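Local coordinates for ABC transporter, periplasmic substrate-binding protein (Thermotoga maritima, PDB 2HPG) that probably captures a solute in the periplasm and delivers it to a tripartite ATP-independent (TRAP) membrane transporter, at residues 236-239 with 245-248. Residues are numbered along the deposited sequence; the frame is centred on the assembly and turned at random.
Sequences DWFN and YQKI
The ring of Phe238 lies against the side chain and backbone of Gln246, and this pair makes up most of the contact between helix 235-240 and the start of the long helix 243-278. Gln246 CG sits over one face of the ring, 3.9 Å from its centroid and 18° off the normal, in a CH-pi contact displaced toward the rim. The packing is tighter at the far end of the ring, where Phe238 CZ comes within 3.4 Å of Gln246 CB and 3.2 Å of Gln246 O. Phe238 reaches this far because its CG is anti to the backbone N (chi1 -169°), which carries the ring across to the neighbouring helix. Beyond CG the glutamine chain is extended (chi2 -177°) and passes alongside Phe238 O, with Gln246 CG 3.5 Å from it, and its amide plane is inclined to the phenyl plane. Phe238 also touches Lys131 and Leu133 of strand 130-146, so the ring is buried between helix and sheet. The solvent side is looser: Asn239 is exposed, its CB points away from the second helix, and it meets the end of the glutamine chiefly through its backbone. The arrangement is a tight junction between two consecutive helices, with two residues between them, leading from strand 218-234 into the long helix of this DctP-family periplasmic binding protein.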
loop_
_atom_site.group_PDB
_atom_site.type_symbol
_atom_site.label_atom_id
_atom_site.label_comp_id
_atom_site.label_asym_id
_atom_site.label_seq_id
_atom_site.Cartn_x
_atom_site.Cartn_y
_atom_site.Cartn_z
ATOM N N ASP A 236 -10.045 20.321 -5.624
ATOM C CA ASP A 236 -10.779 21.296 -6.454
ATOM C C ASP A 236 -11.823 20.629 -7.329
ATOM O O ASP A 236 -12.957 21.066 -7.365
ATOM C CB ASP A 236 -9.834 22.094 -7.352
ATOM C CG ASP A 236 -9.005 23.104 -6.582
ATOM O OD1 ASP A 236 -9.441 23.569 -5.496
ATOM O OD2 ASP A 236 -7.902 23.432 -7.072
ATOM N N TRP A 237 -11.435 19.567 -8.028
ATOM C CA TRP A 237 -12.378 18.790 -8.819
ATOM C C TRP A 237 -13.464 18.123 -7.973
ATOM O O TRP A 237 -14.648 18.192 -8.294
ATOM C CB TRP A 237 -11.644 17.697 -9.610
ATOM C CG TRP A 237 -12.578 16.878 -10.412
ATOM C CD1 TRP A 237 -13.124 17.218 -11.605
ATOM C CD2 TRP A 237 -13.129 15.595 -10.067
ATOM N NE1 TRP A 237 -13.978 16.227 -12.037
ATOM C CE2 TRP A 237 -13.992 15.219 -11.112
ATOM C CE3 TRP A 237 -12.981 14.736 -8.973
ATOM C CZ2 TRP A 237 -14.698 14.015 -11.110
ATOM C CZ3 TRP A 237 -13.691 13.536 -8.967
ATOM C CH2 TRP A 237 -14.538 13.190 -10.030
ATOM N N PHE A 238 -13.059 17.424 -6.919
ATOM C CA PHE A 238 -14.026 16.734 -6.071
ATOM C C PHE A 238 -15.081 17.721 -5.566
ATOM O O PHE A 238 -16.276 17.453 -5.653
ATOM C CB PHE A 238 -13.325 16.056 -4.890
ATOM C CG PHE A 238 -14.206 15.123 -4.124
ATOM C CD1 PHE A 238 -14.669 13.954 -4.715
ATOM C CD2 PHE A 238 -14.580 15.407 -2.814
ATOM C CE1 PHE A 238 -15.486 13.075 -4.008
ATOM C CE2 PHE A 238 -15.396 14.536 -2.098
ATOM C CZ PHE A 238 -15.848 13.372 -2.694
ATOM N N ASN A 239 -14.614 18.866 -5.071
ATOM C CA ASN A 239 -15.485 19.927 -4.541
ATOM C C ASN A 239 -16.402 20.554 -5.603
ATOM O O ASN A 239 -17.457 21.094 -5.274
ATOM C CB ASN A 239 -14.643 21.030 -3.877
ATOM C CG ASN A 239 -13.947 20.566 -2.591
ATOM O OD1 ASN A 239 -14.294 19.539 -2.008
ATOM N ND2 ASN A 239 -12.959 21.341 -2.146
ATOM N N TYR A 245 -22.956 13.330 -5.202
ATOM C CA TYR A 245 -21.982 12.567 -5.988
ATOM C C TYR A 245 -20.684 12.400 -5.217
ATOM O O TYR A 245 -20.027 11.373 -5.315
ATOM C CB TYR A 245 -21.718 13.240 -7.333
ATOM C CG TYR A 245 -22.864 13.206 -8.317
ATOM C CD1 TYR A 245 -24.033 12.489 -8.069
ATOM C CD2 TYR A 245 -22.755 13.872 -9.536
ATOM C CE1 TYR A 245 -25.073 12.461 -9.005
ATOM C CE2 TYR A 245 -23.777 13.845 -10.473
ATOM C CZ TYR A 245 -24.935 13.151 -10.201
ATOM O OH TYR A 245 -25.933 13.139 -11.157
ATOM N N GLN A 246 -20.319 13.413 -4.451
ATOM C CA GLN A 246 -19.169 13.324 -3.573
ATOM C C GLN A 246 -19.305 12.123 -2.632
ATOM O O GLN A 246 -18.351 11.356 -2.443
ATOM C CB GLN A 246 -19.010 14.623 -2.769
ATOM C CG GLN A 246 -18.602 15.819 -3.605
ATOM C CD GLN A 246 -18.372 17.085 -2.790
ATOM O OE1 GLN A 246 -18.272 18.176 -3.345
ATOM N NE2 GLN A 246 -18.285 16.949 -1.484
ATOM N N LYS A 247 -20.493 11.956 -2.059
ATOM C CA LYS A 247 -20.752 10.869 -1.117
ATOM C C LYS A 247 -20.786 9.513 -1.785
ATOM O O LYS A 247 -20.252 8.560 -1.233
ATOM C CB LYS A 247 -22.060 11.090 -0.334
ATOM C CG LYS A 247 -21.911 12.029 0.850
ATOM C CD LYS A 247 -23.110 11.953 1.800
ATOM C CE LYS A 247 -23.067 13.084 2.832
ATOM N NZ LYS A 247 -24.023 12.856 3.982
ATOM N N ILE A 248 -21.430 9.419 -2.948
ATOM C CA ILE A 248 -21.441 8.185 -3.723
ATOM C C ILE A 248 -20.024 7.722 -4.086
ATOM O O ILE A 248 -19.696 6.539 -3.972
ATOM C CB ILE A 248 -22.232 8.343 -5.023
ATOM C CG1 ILE A 248 -23.733 8.497 -4.722
ATOM C CG2 ILE A 248 -22.014 7.125 -5.947
ATOM C CD1 ILE A 248 -24.506 9.215 -5.803
#